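Local coordinates for protein Old Yellow Enzyme (Pichia, PDB 6AGZ) that binds flavin mononucleotide in a TIM barrel and, as an old yellow enzyme, probably catalyses the asymmetric reduction of enone compounds, at residues Y192-K204 with G248-F262. Sequence-based numbering, arbitrary orientation.
Sequences YLLDQFIQTTANK and GSGGVDAEVHPIAQF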
ATOM      1  N   TYR A 192      -4.142 -18.379   9.798  1.00 12.30           N
ATOM      2  CA  TYR A 192      -4.244 -18.802  11.187  1.00 14.57           C
ATOM      3  C   TYR A 192      -4.840 -17.648  11.997  1.00 17.17           C
ATOM      4  O   TYR A 192      -5.245 -16.625  11.438  1.00 20.00           O
ATOM      5  CB  TYR A 192      -2.886 -19.296  11.680  1.00 14.81           C
ATOM      6  CG  TYR A 192      -2.393 -20.500  10.898  1.00 16.09           C
ATOM      7  CD1 TYR A 192      -1.415 -20.368   9.919  1.00 16.94           C
ATOM      8  CD2 TYR A 192      -2.931 -21.763  11.118  1.00 16.82           C
ATOM      9  CE1 TYR A 192      -0.974 -21.464   9.194  1.00 17.33           C
ATOM     10  CE2 TYR A 192      -2.496 -22.864  10.397  1.00 15.82           C
ATOM     11  CZ  TYR A 192      -1.519 -22.708   9.438  1.00 18.17           C
ATOM     12  OH  TYR A 192      -1.083 -23.799   8.719  1.00 18.53           O
ATOM     13  N   LEU A 193      -4.898 -17.800  13.326  1.00 15.81           N
ATOM     14  CA  LEU A 193      -5.781 -16.972  14.151  1.00 15.79           C
ATOM     15  C   LEU A 193      -5.592 -15.478  13.899  1.00 14.90           C
ATOM     16  O   LEU A 193      -6.556 -14.757  13.611  1.00 14.26           O
ATOM     17  CB  LEU A 193      -5.566 -17.280  15.634  1.00 14.23           C
ATOM     18  CG  LEU A 193      -6.537 -16.499  16.528  1.00 14.73           C
ATOM     19  CD1 LEU A 193      -7.934 -17.106  16.473  1.00 14.21           C
ATOM     20  CD2 LEU A 193      -6.043 -16.399  17.962  1.00 16.15           C
ATOM     21  N   LEU A 194      -4.356 -14.992  14.018  1.00 15.33           N
ATOM     22  CA  LEU A 194      -4.124 -13.557  13.880  1.00 15.87           C
ATOM     23  C   LEU A 194      -4.477 -13.075  12.480  1.00 15.79           C
ATOM     24  O   LEU A 194      -5.098 -12.016  12.314  1.00 16.80           O
ATOM     25  CB  LEU A 194      -2.672 -13.226  14.217  1.00 16.74           C
ATOM     26  CG  LEU A 194      -2.146 -13.817  15.525  1.00 17.48           C
ATOM     27  CD1 LEU A 194      -0.862 -13.132  15.891  1.00 17.29           C
ATOM     28  CD2 LEU A 194      -3.151 -13.686  16.655  1.00 18.28           C
ATOM     29  N   ASP A 195      -4.096 -13.846  11.457  1.00 15.58           N
ATOM     30  CA  ASP A 195      -4.517 -13.525  10.100  1.00 16.30           C
ATOM     31  C   ASP A 195      -6.037 -13.509   9.995  1.00 13.93           C
ATOM     32  O   ASP A 195      -6.611 -12.626   9.349  1.00 13.68           O
ATOM     33  CB  ASP A 195      -3.913 -14.526   9.113  1.00 18.13           C
ATOM     34  CG  ASP A 195      -3.931 -14.017   7.685  1.00 19.23           C
ATOM     35  OD1 ASP A 195      -3.771 -12.795   7.489  1.00 20.75           O
ATOM     36  OD2 ASP A 195      -4.104 -14.840   6.761  1.00 20.31           O
ATOM     37  N   GLN A 196      -6.704 -14.474  10.639  1.00 13.07           N
ATOM     38  CA  GLN A 196      -8.164 -14.484  10.657  1.00 14.92           C
ATOM     39  C   GLN A 196      -8.719 -13.183  11.220  1.00 16.60           C
ATOM     40  O   GLN A 196      -9.726 -12.663  10.725  1.00 19.23           O
ATOM     41  CB  GLN A 196      -8.677 -15.675  11.466  1.00 15.03           C
ATOM     42  CG  GLN A 196      -8.293 -17.029  10.904  1.00 15.37           C
ATOM     43  CD  GLN A 196      -8.414 -18.138  11.929  1.00 17.76           C
ATOM     44  OE1 GLN A 196      -9.212 -18.052  12.863  1.00 17.36           O
ATOM     45  NE2 GLN A 196      -7.615 -19.185  11.765  1.00 19.10           N
ATOM     46  N   PHE A 197      -8.080 -12.641  12.260  1.00 14.88           N
ATOM     47  CA  PHE A 197      -8.499 -11.335  12.758  1.00 14.89           C
ATOM     48  C   PHE A 197      -8.202 -10.231  11.752  1.00 14.67           C
ATOM     49  O   PHE A 197      -8.940  -9.241  11.686  1.00 13.10           O
ATOM     50  CB  PHE A 197      -7.828 -11.033  14.098  1.00 13.32           C
ATOM     51  CG  PHE A 197      -8.597 -11.539  15.284  1.00 12.77           C
ATOM     52  CD1 PHE A 197      -8.459 -12.850  15.708  1.00 12.05           C
ATOM     53  CD2 PHE A 197      -9.469 -10.707  15.966  1.00 12.04           C
ATOM     54  CE1 PHE A 197      -9.173 -13.320  16.795  1.00 11.35           C
ATOM     55  CE2 PHE A 197     -10.186 -11.170  17.053  1.00 10.82           C
ATOM     56  CZ  PHE A 197     -10.038 -12.480  17.467  1.00 11.78           C
ATOM     57  N   ILE A 198      -7.141 -10.386  10.956  1.00 13.88           N
ATOM     58  CA  ILE A 198      -6.802  -9.358   9.976  1.00 13.19           C
ATOM     59  C   ILE A 198      -7.745  -9.400   8.775  1.00 13.05           C
ATOM     60  O   ILE A 198      -8.087  -8.353   8.210  1.00 11.29           O
ATOM     61  CB  ILE A 198      -5.331  -9.514   9.545  1.00 12.67           C
ATOM     62  CG1 ILE A 198      -4.398  -9.319  10.740  1.00 12.10           C
ATOM     63  CG2 ILE A 198      -4.979  -8.530   8.442  1.00 12.24           C
ATOM     64  CD1 ILE A 198      -2.949  -9.622  10.431  1.00  8.63           C
ATOM     65  N   GLN A 199      -8.194 -10.589   8.377  1.00 12.29           N
ATOM     66  CA  GLN A 199      -8.891 -10.761   7.107  1.00 14.14           C
ATOM     67  C   GLN A 199     -10.366 -10.389   7.219  1.00 15.44           C
ATOM     68  O   GLN A 199     -11.048 -10.789   8.168  1.00 18.92           O
ATOM     69  CB  GLN A 199      -8.756 -12.205   6.622  1.00 14.12           C
ATOM     70  CG  GLN A 199      -7.327 -12.640   6.341  1.00 13.69           C
ATOM     71  CD  GLN A 199      -6.737 -11.973   5.116  1.00 12.82           C
ATOM     72  OE1 GLN A 199      -7.462 -11.494   4.243  1.00 13.90           O
ATOM     73  NE2 GLN A 199      -5.411 -11.939   5.042  1.00 11.88           N
ATOM     74  N   THR A 200     -10.859  -9.630   6.234  1.00 14.35           N
ATOM     75  CA  THR A 200     -12.285  -9.327   6.167  1.00 15.40           C
ATOM     76  C   THR A 200     -13.113 -10.583   5.936  1.00 16.31           C
ATOM     77  O   THR A 200     -14.260 -10.665   6.395  1.00 16.76           O
ATOM     78  CB  THR A 200     -12.565  -8.312   5.058  1.00 16.76           C
ATOM     79  OG1 THR A 200     -12.036  -8.796   3.817  1.00 18.73           O
ATOM     80  CG2 THR A 200     -11.930  -6.967   5.385  1.00 17.01           C
ATOM     81  N   THR A 201     -12.556 -11.569   5.225  1.00 16.09           N
ATOM     82  CA  THR A 201     -13.286 -12.805   4.969  1.00 17.31           C
ATOM     83  C   THR A 201     -13.587 -13.562   6.256  1.00 17.22           C
ATOM     84  O   THR A 201     -14.617 -14.237   6.351  1.00 19.18           O
ATOM     85  CB  THR A 201     -12.493 -13.698   4.013  1.00 16.92           C
ATOM     86  OG1 THR A 201     -11.163 -13.879   4.517  1.00 16.38           O
ATOM     87  CG2 THR A 201     -12.427 -13.073   2.628  1.00 17.61           C
ATOM     88  N   ALA A 202     -12.709 -13.457   7.253  1.00 18.09           N
ATOM     89  CA  ALA A 202     -12.846 -14.228   8.480  1.00 17.93           C
ATOM     90  C   ALA A 202     -13.367 -13.416   9.659  1.00 17.18           C
ATOM     91  O   ALA A 202     -13.906 -14.007  10.602  1.00 18.27           O
ATOM     92  CB  ALA A 202     -11.499 -14.855   8.863  1.00 17.17           C
ATOM     93  N   ASN A 203     -13.229 -12.092   9.631  1.00 15.44           N
ATOM     94  CA  ASN A 203     -13.549 -11.238  10.772  1.00 16.36           C
ATOM     95  C   ASN A 203     -14.799 -10.423  10.454  1.00 16.79           C
ATOM     96  O   ASN A 203     -14.740  -9.457   9.686  1.00 17.32           O
ATOM     97  CB  ASN A 203     -12.369 -10.328  11.110  1.00 15.64           C
ATOM     98  CG  ASN A 203     -12.556  -9.585  12.423  1.00 15.03           C
ATOM     99  OD1 ASN A 203     -13.661  -9.506  12.956  1.00 14.80           O
ATOM    100  ND2 ASN A 203     -11.467  -9.037  12.952  1.00 12.18           N
ATOM    101  N   LYS A 204     -15.924 -10.810  11.057  1.00 16.91           N
ATOM    102  CA  LYS A 204     -17.160 -10.042  10.986  1.00 18.94           C
ATOM    103  C   LYS A 204     -17.487  -9.354  12.305  1.00 17.89           C
ATOM    104  O   LYS A 204     -18.621  -8.902  12.492  1.00 17.56           O
ATOM    105  CB  LYS A 204     -18.329 -10.940  10.574  1.00 20.31           C
ATOM    106  CG  LYS A 204     -18.035 -11.874   9.416  1.00 22.23           C
ATOM    107  CD  LYS A 204     -17.715 -11.118   8.140  1.00 24.62           C
ATOM    108  CE  LYS A 204     -17.414 -12.082   7.003  1.00 25.90           C
ATOM    109  NZ  LYS A 204     -16.919 -11.381   5.787  1.00 25.36           N
ATOM    110  N   GLY A 248      -9.012 -19.714   3.429  1.00 16.22           N
ATOM    111  CA  GLY A 248     -10.061 -18.721   3.351  1.00 17.53           C
ATOM    112  C   GLY A 248      -9.621 -17.276   3.454  1.00 17.68           C
ATOM    113  O   GLY A 248     -10.486 -16.389   3.480  1.00 17.38           O
ATOM    114  N   SER A 249      -8.320 -17.003   3.515  1.00 16.22           N
ATOM    115  CA  SER A 249      -7.858 -15.622   3.533  1.00 15.51           C
ATOM    116  C   SER A 249      -8.184 -14.941   2.208  1.00 15.44           C
ATOM    117  O   SER A 249      -8.237 -15.577   1.151  1.00 14.85           O
ATOM    118  CB  SER A 249      -6.357 -15.560   3.810  1.00 16.08           C
ATOM    119  OG  SER A 249      -6.077 -15.906   5.156  1.00 17.29           O
ATOM    120  N   GLY A 250      -8.402 -13.625   2.272  1.00 16.08           N
ATOM    121  CA  GLY A 250      -8.958 -12.924   1.128  1.00 17.57           C
ATOM    122  C   GLY A 250      -7.956 -12.567   0.051  1.00 17.92           C
ATOM    123  O   GLY A 250      -8.315 -12.520  -1.130  1.00 18.90           O
ATOM    124  N   GLY A 251      -6.699 -12.339   0.425  1.00 20.02           N
ATOM    125  CA  GLY A 251      -5.722 -11.881  -0.549  1.00 19.71           C
ATOM    126  C   GLY A 251      -6.176 -10.604  -1.226  1.00 20.46           C
ATOM    127  O   GLY A 251      -6.821  -9.744  -0.616  1.00 21.39           O
ATOM    128  N   VAL A 252      -5.845 -10.475  -2.513  1.00 19.95           N
ATOM    129  CA  VAL A 252      -6.261  -9.309  -3.286  1.00 21.48           C
ATOM    130  C   VAL A 252      -7.765  -9.248  -3.503  1.00 23.70           C
ATOM    131  O   VAL A 252      -8.278  -8.206  -3.929  1.00 22.37           O
ATOM    132  CB  VAL A 252      -5.550  -9.279  -4.654  1.00 21.63           C
ATOM    133  CG1 VAL A 252      -4.061  -9.039  -4.469  1.00 21.66           C
ATOM    134  CG2 VAL A 252      -5.797 -10.577  -5.406  1.00 22.53           C
ATOM    135  N   ASP A 253      -8.483 -10.336  -3.232  1.00 25.72           N
ATOM    136  CA  ASP A 253      -9.929 -10.379  -3.400  1.00 28.76           C
ATOM    137  C   ASP A 253     -10.687  -9.919  -2.163  1.00 27.27           C
ATOM    138  O   ASP A 253     -11.922  -9.884  -2.191  1.00 27.61           O
ATOM    139  CB  ASP A 253     -10.377 -11.793  -3.776  1.00 33.75           C
ATOM    140  CG  ASP A 253      -9.931 -12.189  -5.166  1.00 39.84           C
ATOM    141  OD1 ASP A 253      -9.383 -13.300  -5.319  1.00 42.14           O
ATOM    142  OD2 ASP A 253     -10.134 -11.390  -6.106  1.00 42.31           O
ATOM    143  N   ALA A 254      -9.985  -9.578  -1.086  1.00 25.60           N
ATOM    144  CA  ALA A 254     -10.650  -9.072   0.105  1.00 24.06           C
ATOM    145  C   ALA A 254     -11.442  -7.808  -0.214  1.00 23.72           C
ATOM    146  O   ALA A 254     -11.122  -7.060  -1.143  1.00 22.61           O
ATOM    147  CB  ALA A 254      -9.623  -8.792   1.202  1.00 23.99           C
ATOM    148  N   GLU A 255     -12.500  -7.580   0.569  1.00 24.24           N
ATOM    149  CA  GLU A 255     -13.331  -6.398   0.374  1.00 25.45           C
ATOM    150  C   GLU A 255     -12.536  -5.118   0.606  1.00 21.58           C
ATOM    151  O   GLU A 255     -12.853  -4.076   0.020  1.00 21.51           O
ATOM    152  CB  GLU A 255     -14.550  -6.473   1.295  1.00 30.53           C
ATOM    153  CG  GLU A 255     -15.211  -5.157   1.633  1.00 35.75           C
ATOM    154  CD  GLU A 255     -15.986  -5.230   2.933  1.00 40.76           C
ATOM    155  OE1 GLU A 255     -16.563  -4.214   3.373  1.00 43.09           O
ATOM    156  OE2 GLU A 255     -16.029  -6.328   3.533  1.00 42.69           O
ATOM    157  N   VAL A 256     -11.486  -5.183   1.423  1.00 18.40           N
ATOM    158  CA  VAL A 256     -10.511  -4.109   1.553  1.00 18.71           C
ATOM    159  C   VAL A 256      -9.161  -4.663   1.123  1.00 18.31           C
ATOM    160  O   VAL A 256      -8.735  -5.716   1.612  1.00 20.12           O
ATOM    161  CB  VAL A 256     -10.458  -3.559   2.990  1.00 18.78           C
ATOM    162  CG1 VAL A 256      -9.387  -2.484   3.108  1.00 18.59           C
ATOM    163  CG2 VAL A 256     -11.813  -3.003   3.396  1.00 20.01           C
ATOM    164  N   HIS A 257      -8.495  -3.957   0.214  1.00 17.42           N
ATOM    165  CA  HIS A 257      -7.291  -4.485  -0.414  1.00 16.84           C
ATOM    166  C   HIS A 257      -6.198  -4.714   0.630  1.00 16.60           C
ATOM    167  O   HIS A 257      -6.050  -3.914   1.561  1.00 16.71           O
ATOM    168  CB  HIS A 257      -6.794  -3.522  -1.496  1.00 15.79           C
ATOM    169  CG  HIS A 257      -5.890  -4.154  -2.508  1.00 14.50           C
ATOM    170  ND1 HIS A 257      -4.539  -4.323  -2.297  1.00 13.69           N
ATOM    171  CD2 HIS A 257      -6.144  -4.657  -3.739  1.00 14.45           C
ATOM    172  CE1 HIS A 257      -4.000  -4.903  -3.354  1.00 14.00           C
ATOM    173  NE2 HIS A 257      -4.952  -5.116  -4.244  1.00 14.32           N
ATOM    174  N   PRO A 258      -5.423  -5.797   0.511  1.00 16.61           N
ATOM    175  CA  PRO A 258      -4.384  -6.073   1.518  1.00 16.71           C
ATOM    176  C   PRO A 258      -3.277  -5.036   1.563  1.00 16.29           C
ATOM    177  O   PRO A 258      -2.567  -4.959   2.573  1.00 16.38           O
ATOM    178  CB  PRO A 258      -3.846  -7.448   1.097  1.00 17.81           C
ATOM    179  CG  PRO A 258      -4.188  -7.561  -0.357  1.00 18.78           C
ATOM    180  CD  PRO A 258      -5.502  -6.858  -0.508  1.00 17.95           C
ATOM    181  N   ILE A 259      -3.093  -4.247   0.502  1.00 15.75           N
ATOM    182  CA  ILE A 259      -2.098  -3.179   0.548  1.00 14.11           C
ATOM    183  C   ILE A 259      -2.491  -2.132   1.583  1.00 15.59           C
ATOM    184  O   ILE A 259      -1.628  -1.549   2.251  1.00 17.17           O
ATOM    185  CB  ILE A 259      -1.906  -2.572  -0.857  1.00 13.30           C
ATOM    186  CG1 ILE A 259      -1.187  -3.571  -1.767  1.00 12.66           C
ATOM    187  CG2 ILE A 259      -1.130  -1.266  -0.792  1.00 11.26           C
ATOM    188  CD1 ILE A 259      -0.989  -3.084  -3.187  1.00 10.77           C
ATOM    189  N   ALA A 260      -3.792  -1.893   1.754  1.00 14.89           N
ATOM    190  CA  ALA A 260      -4.261  -0.941   2.756  1.00 13.53           C
ATOM    191  C   ALA A 260      -4.192  -1.524   4.163  1.00 13.93           C
ATOM    192  O   ALA A 260      -3.665  -0.891   5.082  1.00 14.44           O
ATOM    193  CB  ALA A 260      -5.690  -0.502   2.434  1.00 13.18           C
ATOM    194  N   GLN A 261      -4.739  -2.725   4.346  1.00 15.93           N
ATOM    195  CA  GLN A 261      -4.760  -3.365   5.659  1.00 15.29           C
ATOM    196  C   GLN A 261      -3.344  -3.634   6.163  1.00 15.54           C
ATOM    197  O   GLN A 261      -2.914  -3.101   7.197  1.00 18.12           O
ATOM    198  CB  GLN A 261      -5.566  -4.663   5.562  1.00 14.13           C
ATOM    199  CG  GLN A 261      -5.708  -5.445   6.848  1.00 14.69           C
ATOM    200  CD  GLN A 261      -6.628  -4.778   7.848  1.00 15.66           C
ATOM    201  OE1 GLN A 261      -7.836  -4.676   7.628  1.00 16.43           O
ATOM    202  NE2 GLN A 261      -6.065  -4.336   8.963  1.00 17.21           N
ATOM    203  N   PHE A 262      -2.597  -4.452   5.421  1.00 15.00           N
ATOM    204  CA  PHE A 262      -1.230  -4.768   5.811  1.00 12.20           C
ATOM    205  C   PHE A 262      -0.308  -3.568   5.649  1.00 10.76           C
ATOM    206  O   PHE A 262       0.717  -3.483   6.334  1.00 12.18           O
ATOM    207  CB  PHE A 262      -0.721  -5.958   5.001  1.00 13.76           C
ATOM    208  CG  PHE A 262      -1.493  -7.222   5.245  1.00 16.22           C
ATOM    209  CD1 PHE A 262      -1.059  -8.139   6.186  1.00 18.84           C
ATOM    210  CD2 PHE A 262      -2.661  -7.484   4.547  1.00 16.11           C
ATOM    211  CE1 PHE A 262      -1.770  -9.302   6.419  1.00 18.80           C
ATOM    212  CE2 PHE A 262      -3.376  -8.645   4.777  1.00 16.86           C
ATOM    213  CZ  PHE A 262      -2.930  -9.554   5.713  1.00 17.05           C
TER
HETATM  214  O   HOH W   1      -6.364  -9.647   2.310  1.00 12.06           O
HETATM  215  O   HOH W   2      -4.434 -12.373   2.484  1.00 15.80           O
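The ring of F262 meets D195 and Q199 with its edge: both D195 OD1 and Q199 NE2 lie near the ring plane, NE2 at 3.5 Å from F262 CZ. The Q199 amide is turned 42° from the ring and the D195 carboxylate somewhat further; their place at the edge, together with these tilts, shows that neither group stacks on the ring. I198 CG2 reaches the same ring obliquely, 3.6 Å from CZ, and also packs on Q261 CG; CG2 stands anti to the backbone N of I198, which directs this branch to the 248-262 side.

Q199 is held from two directions. Its NE2 donates to D195 OD1 on the syn side, though tilted out of the carboxylate plane, at 3.1 Å and nearly straight (168°), while OE1 accepts from G250 N at 3.1 Å. That donor stands well above the carbonyl plane and misses the lone pairs. Water also reaches the amide, one molecule lying within hydrogen-bonding distance of both OE1 and G251 O. The bend at chi2 (-70°) folds the amide back to D195, whose OD2 accepts a hydrogen bond from S249 OG, which lies above the carboxylate plane, and a further bond from G191 N. A leucine at Q199 would probably leave G250 N and D195 OD1 without these partners and the carboxylate freer to turn.

Next along the chain, T201 OG1 donates to G248 O at 2.8 Å, whereas E255 N reaches T200 OG1 only weakly.

In the barrel, these residues join the loop after strand 183-187, including helix 193-198, to the loop after strand 236-240 and the start of helix 258-274. Q261 turns its amide to R216 and I213 of helix 213-216, I198 also touches L220 of helix 218-231, and F262 packs on W304 of helix 303-308.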